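Local coordinates for protein benzoylformate Decarboxylase (Polynucleobacter necessarius, PDB 4K9Q) that probably catalyses the thiamine diphosphate- and magnesium-dependent decarboxylation of benzoylformate to benzaldehyde and carbon dioxide, at residues A146-Q151 / R174-R179; G56-L61 / K89-I94; V123-E128 / M140-T145. All blocks are in the same frame, centred on the assembly; numbering follows the deposited sequence. Where two conformers were deposited one is given.

Contact 1. Residues A146-Q151 / R174-R179; sequences AMQQPQ and RTVSTR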
# COMPACT_ATOMS: atom_id res chain seq x y z
N ALA A 146 -6.34 9.93 16.32
CA ALA A 146 -5.82 9.05 17.36
C ALA A 146 -6.78 8.89 18.53
O ALA A 146 -6.89 7.80 19.10
CB ALA A 146 -4.47 9.57 17.86
N MET A 147 -7.48 9.97 18.89
CA MET A 147 -8.26 10.00 20.12
C MET A 147 -9.70 9.49 20.01
O MET A 147 -10.34 9.19 21.02
CB MET A 147 -8.24 11.41 20.71
CG MET A 147 -6.87 11.74 21.34
SD MET A 147 -6.54 10.76 22.81
CE MET A 147 -7.48 11.67 24.04
N GLN A 148 -10.21 9.40 18.78
CA GLN A 148 -11.52 8.79 18.57
C GLN A 148 -11.45 7.27 18.65
O GLN A 148 -10.47 6.65 18.25
CB GLN A 148 -12.11 9.24 17.23
CG GLN A 148 -12.30 10.74 17.19
CD GLN A 148 -12.86 11.25 15.88
OE1 GLN A 148 -13.71 12.15 15.87
NE2 GLN A 148 -12.40 10.69 14.77
N GLN A 149 -12.49 6.69 19.21
CA GLN A 149 -12.53 5.24 19.44
C GLN A 149 -12.66 4.51 18.10
O GLN A 149 -13.37 4.98 17.21
CB GLN A 149 -13.73 4.94 20.33
CG GLN A 149 -13.61 3.70 21.16
CD GLN A 149 -14.56 3.73 22.33
OE1 GLN A 149 -15.78 3.70 22.15
NE2 GLN A 149 -14.01 3.79 23.55
N PRO A 150 -11.96 3.37 17.94
CA PRO A 150 -10.98 2.76 18.83
C PRO A 150 -9.68 3.53 18.71
O PRO A 150 -9.18 3.75 17.60
CB PRO A 150 -10.82 1.35 18.25
CG PRO A 150 -11.07 1.51 16.80
CD PRO A 150 -12.13 2.60 16.68
N GLN A 151 -9.13 3.96 19.84
CA GLN A 151 -7.93 4.80 19.80
C GLN A 151 -6.72 4.05 19.25
O GLN A 151 -6.67 2.81 19.23
CB GLN A 151 -7.65 5.39 21.19
CG GLN A 151 -8.82 6.23 21.73
CD GLN A 151 -8.50 6.88 23.06
OE1 GLN A 151 -7.75 6.32 23.87
NE2 GLN A 151 -9.06 8.07 23.30
N ARG A 174 -9.54 22.05 17.63
CA ARG A 174 -10.88 21.46 17.64
C ARG A 174 -10.95 20.48 18.81
O ARG A 174 -9.92 20.18 19.43
CB ARG A 174 -11.15 20.71 16.33
CG ARG A 174 -11.25 21.62 15.10
CD ARG A 174 -11.60 20.81 13.85
NE ARG A 174 -10.48 20.05 13.28
CZ ARG A 174 -10.43 18.73 13.21
NH1 ARG A 174 -9.40 18.13 12.62
NH2 ARG A 174 -11.40 17.98 13.73
N THR A 175 -12.15 19.99 19.11
CA THR A 175 -12.29 18.88 20.05
C THR A 175 -13.09 17.73 19.42
O THR A 175 -13.85 17.94 18.47
CB THR A 175 -12.94 19.29 21.39
OG1 THR A 175 -14.33 19.59 21.18
CG2 THR A 175 -12.24 20.51 21.99
N VAL A 176 -12.91 16.53 19.96
CA VAL A 176 -13.57 15.34 19.44
C VAL A 176 -14.09 14.50 20.60
O VAL A 176 -13.71 14.70 21.75
CB VAL A 176 -12.62 14.47 18.59
CG1 VAL A 176 -12.12 15.24 17.38
CG2 VAL A 176 -11.43 13.96 19.44
N SER A 177 -14.97 13.55 20.28
CA SER A 177 -15.39 12.56 21.25
C SER A 177 -14.35 11.46 21.28
O SER A 177 -13.67 11.21 20.28
CB SER A 177 -16.76 11.98 20.87
OG SER A 177 -16.72 11.32 19.62
N THR A 178 -14.23 10.80 22.43
CA THR A 178 -13.27 9.72 22.58
C THR A 178 -13.95 8.40 22.92
O THR A 178 -13.29 7.40 23.21
CB THR A 178 -12.29 10.04 23.71
OG1 THR A 178 -13.01 10.15 24.94
CG2 THR A 178 -11.58 11.36 23.41
N ARG A 179 -15.28 8.41 22.86
CA ARG A 179 -16.09 7.25 23.18
C ARG A 179 -17.31 7.22 22.28
O ARG A 179 -17.84 8.27 21.91
CB ARG A 179 -16.63 7.30 24.62
CG ARG A 179 -15.59 7.36 25.71
CD ARG A 179 -16.21 7.02 27.05
NE ARG A 179 -17.26 7.96 27.45
CZ ARG A 179 -17.89 7.90 28.63
NH1 ARG A 179 -18.84 8.78 28.94
NH2 ARG A 179 -17.55 6.96 29.51
O HOH W 1 -15.61 13.45 17.36
O HOH W 2 -15.10 8.72 19.42
O HOH W 3 -11.43 5.38 23.80

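Contact 2. Residues G56-L61 / K89-I94; sequences GLSQSL and KTPLII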
# COMPACT_ATOMS: atom_id res chain seq x y z
N GLY A 56 3.76 3.58 27.23
CA GLY A 56 3.54 3.49 28.67
C GLY A 56 3.04 4.80 29.28
O GLY A 56 2.08 4.80 30.06
N LEU A 57 3.69 5.91 28.93
CA LEU A 57 3.26 7.21 29.43
C LEU A 57 1.83 7.55 28.98
O LEU A 57 1.00 7.95 29.80
CB LEU A 57 4.23 8.30 28.98
CG LEU A 57 3.93 9.71 29.50
CD1 LEU A 57 3.85 9.70 31.03
CD2 LEU A 57 4.99 10.68 29.02
N SER A 58 1.55 7.38 27.70
CA SER A 58 0.21 7.65 27.17
C SER A 58 -0.87 6.79 27.85
O SER A 58 -1.98 7.25 28.09
CB SER A 58 0.18 7.46 25.65
OG SER A 58 -1.14 7.57 25.14
N GLN A 59 -0.55 5.53 28.16
CA GLN A 59 -1.51 4.67 28.83
C GLN A 59 -1.78 5.21 30.23
O GLN A 59 -2.92 5.22 30.70
CB GLN A 59 -1.00 3.22 28.91
CG GLN A 59 -0.98 2.49 27.56
CD GLN A 59 -0.75 1.00 27.71
OE1 GLN A 59 -1.08 0.40 28.74
NE2 GLN A 59 -0.19 0.38 26.68
N SER A 60 -0.73 5.67 30.89
CA SER A 60 -0.86 6.19 32.25
C SER A 60 -1.73 7.44 32.26
O SER A 60 -2.60 7.58 33.12
CB SER A 60 0.52 6.51 32.83
OG SER A 60 0.43 7.06 34.14
N LEU A 61 -1.50 8.33 31.31
CA LEU A 61 -2.16 9.65 31.31
C LEU A 61 -3.52 9.68 30.60
O LEU A 61 -4.27 10.64 30.78
CB LEU A 61 -1.23 10.70 30.70
CG LEU A 61 0.10 10.84 31.45
CD1 LEU A 61 0.95 11.94 30.86
CD2 LEU A 61 -0.15 11.12 32.92
N LYS A 89 -4.03 -0.08 21.38
CA LYS A 89 -4.96 1.04 21.15
C LYS A 89 -4.52 2.34 21.84
O LYS A 89 -5.34 3.07 22.41
CB LYS A 89 -6.39 0.65 21.51
CG LYS A 89 -6.98 -0.35 20.52
CD LYS A 89 -8.45 -0.65 20.75
CE LYS A 89 -8.67 -1.54 21.97
NZ LYS A 89 -9.99 -2.25 21.83
N THR A 90 -3.23 2.63 21.76
CA THR A 90 -2.68 3.81 22.43
C THR A 90 -2.61 4.95 21.43
O THR A 90 -2.08 4.79 20.34
CB THR A 90 -1.26 3.53 22.94
OG1 THR A 90 -1.27 2.33 23.72
CG2 THR A 90 -0.74 4.71 23.77
N PRO A 91 -3.15 6.12 21.81
CA PRO A 91 -3.24 7.25 20.88
C PRO A 91 -1.93 8.05 20.73
O PRO A 91 -1.92 9.25 20.98
CB PRO A 91 -4.34 8.11 21.50
CG PRO A 91 -4.24 7.84 22.97
CD PRO A 91 -3.82 6.39 23.09
N LEU A 92 -0.85 7.39 20.31
CA LEU A 92 0.43 8.07 20.10
C LEU A 92 0.41 8.89 18.82
O LEU A 92 -0.17 8.47 17.80
CB LEU A 92 1.57 7.06 20.03
CG LEU A 92 1.78 6.19 21.24
CD1 LEU A 92 3.02 5.32 21.01
CD2 LEU A 92 1.94 7.08 22.51
N ILE A 93 1.04 10.06 18.86
CA ILE A 93 1.27 10.82 17.64
C ILE A 93 2.72 10.62 17.23
O ILE A 93 3.64 11.22 17.82
CB ILE A 93 0.93 12.30 17.83
CG1 ILE A 93 -0.56 12.44 18.19
CG2 ILE A 93 1.25 13.10 16.56
CD1 ILE A 93 -0.98 13.86 18.53
N ILE A 94 2.93 9.74 16.25
CA ILE A 94 4.28 9.42 15.80
C ILE A 94 4.73 10.45 14.77
O ILE A 94 4.10 10.60 13.72
CB ILE A 94 4.37 8.03 15.15
CG1 ILE A 94 3.74 6.93 16.04
CG2 ILE A 94 5.84 7.71 14.81
CD1 ILE A 94 4.38 6.74 17.39

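Contact 3. Residues V123-E128 / M140-T145; sequences VKWSYE and MRAYAT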
# COMPACT_ATOMS: atom_id res chain seq x y z
N VAL A 123 -0.88 1.96 11.62
CA VAL A 123 -1.34 3.27 12.08
C VAL A 123 -2.77 3.52 11.59
O VAL A 123 -3.21 2.95 10.59
CB VAL A 123 -0.42 4.42 11.62
CG1 VAL A 123 0.91 4.35 12.36
CG2 VAL A 123 -0.19 4.38 10.11
N LYS A 124 -3.50 4.37 12.31
CA LYS A 124 -4.85 4.72 11.89
C LYS A 124 -4.85 5.69 10.71
O LYS A 124 -5.83 5.78 9.95
CB LYS A 124 -5.62 5.34 13.07
CG LYS A 124 -5.87 4.37 14.21
CD LYS A 124 -6.69 5.03 15.31
CE LYS A 124 -8.09 5.40 14.82
NZ LYS A 124 -8.93 5.89 15.95
N TRP A 125 -3.73 6.40 10.55
CA TRP A 125 -3.59 7.43 9.54
C TRP A 125 -2.11 7.73 9.40
O TRP A 125 -1.37 7.74 10.39
CB TRP A 125 -4.33 8.70 9.97
CG TRP A 125 -4.32 9.83 8.95
CD1 TRP A 125 -4.70 9.77 7.64
CD2 TRP A 125 -3.95 11.20 9.19
NE1 TRP A 125 -4.57 11.01 7.04
CE2 TRP A 125 -4.11 11.90 7.98
CE3 TRP A 125 -3.47 11.89 10.31
CZ2 TRP A 125 -3.81 13.26 7.85
CZ3 TRP A 125 -3.19 13.24 10.19
CH2 TRP A 125 -3.36 13.91 8.97
N SER A 126 -1.68 7.98 8.16
CA SER A 126 -0.30 8.36 7.90
C SER A 126 -0.29 9.44 6.83
O SER A 126 -1.02 9.37 5.84
CB SER A 126 0.53 7.15 7.46
OG SER A 126 -0.01 6.57 6.30
N TYR A 127 0.51 10.48 7.05
CA TYR A 127 0.39 11.67 6.22
C TYR A 127 1.67 12.48 6.16
O TYR A 127 2.41 12.57 7.13
CB TYR A 127 -0.71 12.55 6.81
CG TYR A 127 -1.31 13.60 5.91
CD1 TYR A 127 -2.04 13.23 4.78
CD2 TYR A 127 -1.21 14.95 6.22
CE1 TYR A 127 -2.62 14.20 3.97
CE2 TYR A 127 -1.79 15.91 5.42
CZ TYR A 127 -2.50 15.53 4.30
OH TYR A 127 -3.07 16.50 3.50
N GLU A 128 1.91 13.10 5.01
CA GLU A 128 2.98 14.08 4.85
C GLU A 128 2.34 15.37 4.32
O GLU A 128 1.91 15.41 3.17
CB GLU A 128 4.02 13.55 3.86
CG GLU A 128 5.30 14.38 3.72
CD GLU A 128 6.41 13.60 3.00
OE1 GLU A 128 7.21 12.93 3.69
OE2 GLU A 128 6.49 13.65 1.75
N MET A 140 -3.58 18.69 14.36
CA MET A 140 -4.94 18.59 14.88
C MET A 140 -5.66 17.34 14.34
O MET A 140 -6.32 16.63 15.10
CB MET A 140 -5.77 19.84 14.56
CG MET A 140 -7.14 19.82 15.21
SD MET A 140 -7.07 19.81 17.00
CE MET A 140 -8.00 18.32 17.38
N ARG A 141 -5.55 17.09 13.04
CA ARG A 141 -6.17 15.89 12.46
C ARG A 141 -5.53 14.63 13.05
O ARG A 141 -6.21 13.64 13.27
CB ARG A 141 -6.05 15.90 10.93
CG ARG A 141 -6.67 14.68 10.25
CD ARG A 141 -6.83 14.90 8.74
NE ARG A 141 -7.25 13.65 8.11
CZ ARG A 141 -7.24 13.42 6.80
NH1 ARG A 141 -6.84 14.35 5.94
NH2 ARG A 141 -7.64 12.23 6.35
N ALA A 142 -4.22 14.68 13.29
CA ALA A 142 -3.53 13.55 13.92
C ALA A 142 -4.11 13.27 15.31
O ALA A 142 -4.46 12.12 15.63
CB ALA A 142 -2.01 13.83 14.01
N TYR A 143 -4.25 14.31 16.13
CA TYR A 143 -4.82 14.17 17.46
C TYR A 143 -6.25 13.62 17.39
O TYR A 143 -6.60 12.69 18.12
CB TYR A 143 -4.82 15.54 18.17
CG TYR A 143 -5.43 15.52 19.56
CD1 TYR A 143 -6.81 15.50 19.75
CD2 TYR A 143 -4.62 15.57 20.69
CE1 TYR A 143 -7.36 15.49 21.01
CE2 TYR A 143 -5.17 15.56 21.96
CZ TYR A 143 -6.54 15.52 22.12
OH TYR A 143 -7.08 15.52 23.39
N ALA A 144 -7.06 14.21 16.51
CA ALA A 144 -8.46 13.81 16.36
C ALA A 144 -8.57 12.36 15.95
O ALA A 144 -9.38 11.60 16.50
CB ALA A 144 -9.16 14.69 15.34
N THR A 145 -7.76 11.95 14.99
CA THR A 145 -7.80 10.57 14.50
C THR A 145 -7.40 9.59 15.59
O THR A 145 -8.03 8.54 15.78
CB THR A 145 -6.90 10.39 13.28
OG1 THR A 145 -7.31 11.30 12.24
CG2 THR A 145 -6.96 8.95 12.78

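Contact 1. Residues A146-Q151 / R174-R179
Met-147 O, at the end of helix 135-147, is the point on which Gln-151 and Thr-178 converge. Gln-151 NE2 donates to it at 2.8 Å with an N-H...O angle of 163°, the oxygen lying close to the amide plane, while Thr-178 CA approaches the same oxygen at 3.4 Å in a more bent CA-H...O contact. With chi1 of 63°, Thr-178 places OG1 between the backbone N and the carbonyl carbon, which leaves CG2 beside the N and 3.5 Å from Met-147 O. The Met-147 chain, bent at chi2 and chi3, runs beside Thr-178 and points the same way, bringing Met-147 CE to Thr-178 CG2 at 4.2 Å.

Gln-148 instead extends across Val-176 at about a right angle. Gln-148 CG rests 3.4 Å from Ser-177 O, and Gln-148 OE1 accepts from a water at 2.7 Å that in turn accepts from Ser-177 N. The amide is shared with the second subunit, OE1 with Thr-302 and NE2 with Pro-299 O. A further water links Gln-149 NE2 to Thr-178 O, and NE2 also bonds to Asp-314.

Since no direct hydrogen bond crosses between 146-151 and 174-179, the chemistry implies a water-bridged seam: waters carry the amides of Gln-148 and Gln-149 to the loop, and of these two amides Gln-148 extends to the second subunit.

Contact 2. Residues G56-L61 / K89-I94
The last two turns of helix 47-61 meet the loop that carries the chain from helix 79-88 into strand 93-98, within the N-terminal thiamine diphosphate-binding domain, and Ser-58 is the residue that touches Thr-90, Pro-91 and Leu-92 together. Two backbone motifs mark the loop. Lys-89, with phi of 61°, closes helix 79-88 in a Schellman motif, and Pro-91 is the centre of an inverse gamma turn with a weak Leu-92 N to Thr-90 O bond of 2.9 Å.

Thr-90 presents a different branch to each of two helix residues. Thr-90 CG2, anti to the backbone N, presses on Ser-58: it lies 3.2 Å from Ser-58 OG and 3.5 Å from Ser-58 CB, the latter tighter than usual van der Waals contact. Thr-90 OG1 faces Gln-59, the two side chains crossing at about a right angle, with Gln-59 NE2 3.7 Å from that OG1. Both polar ends, Thr-90 OG1 and Gln-59 NE2, are hydrogen-bonded to Asp-55 OD1, so one carboxylate oxygen fixes the pair from the preceding helical turn. Ser-58 OG, anti to its own backbone N (chi1 174°), touches Pro-91 CD at 3.6 Å and is hydrogen-bonded to Lys-63 O. On the carbon side, Leu-92 CD2 packs on Ser-58 CB at 3.6 Å. No hydrogen bond joins the two segments directly; the polar groups pack against each other and against carbon while bonding to Asp-55 and Lys-63.

Beyond the loop, Ile-93 hydrogen-bonds through its backbone to Val-65 and Val-67, and Leu-92 and Ile-94 to Val-154, which places strand 93-98 between strands 66-69 and 154-159. Helix 135-147 touches Pro-91, and helix 403-417 packs on Leu-57 and Leu-61.

Contact 3. Residues V123-E128 / M140-T145
Arg-141 lies across Trp-125, the two side chains crossing at about a right angle while their flat groups remain nearly parallel, with indole and guanidinium planes 20° apart. Arg-141 CG sits over the six-membered ring of Trp-125, 3.9 Å from its centroid, in a CH-pi contact. Further out, Arg-141 NE stands over the rim, 3.5 Å from Trp-125 CZ2. Arg-141 NH2 and Trp-125 NE1 are both donors, so their approach is no hydrogen bond; the guanidinium simply lies over that side of the indole. Tyr-127 CB occupies the opposite face of the indole, 3.3 Å above its plane. The Arg-141 guanidinium continues to Glu-107 of the third subunit in a salt bridge.

Toward Lys-124 the contact is held by a hydrogen bond. Lys-124 NZ donates to Thr-145 O at 2.8 Å, almost straight on to the carbonyl (C=O...N angle 167°), and NZ also donates to Pro-150 O. Thr-145 OG1 bonds to Arg-141 O at 2.8 Å, and Thr-145 CG2 touches both Lys-124 CB and Trp-125 CB.

The contact lies within the beta-alpha-beta unit of strand 126-127, helix 135-147 and strand 154-159, where Leu-156 packs on Trp-125 and Val-154 on Ala-142 and Thr-145.

How the contacts relate
Contact 2 is the buried one, its centre about 9 Å from the centre of the chain and with no other subunit touching it; contacts 1 and 3 are partly buried, about 19 and 21 Å out, and both reach the second subunit. Helix 135-147 serves the outer two, contact 3 using its body and contact 1 its end, and Val-176 of contact 1 packs on Ala-144 of contact 3. It also faces contact 2: Met-147 SD packs on Pro-91 CB, and Ile-93 on Ala-142 and Tyr-143. The chemistry differs with place in the fold: small polar side chains packed closely inside, an arginine chain over an indole and a lysine-to-carbonyl bond beside strand 126-127, and waters with glutamine amides by the loop.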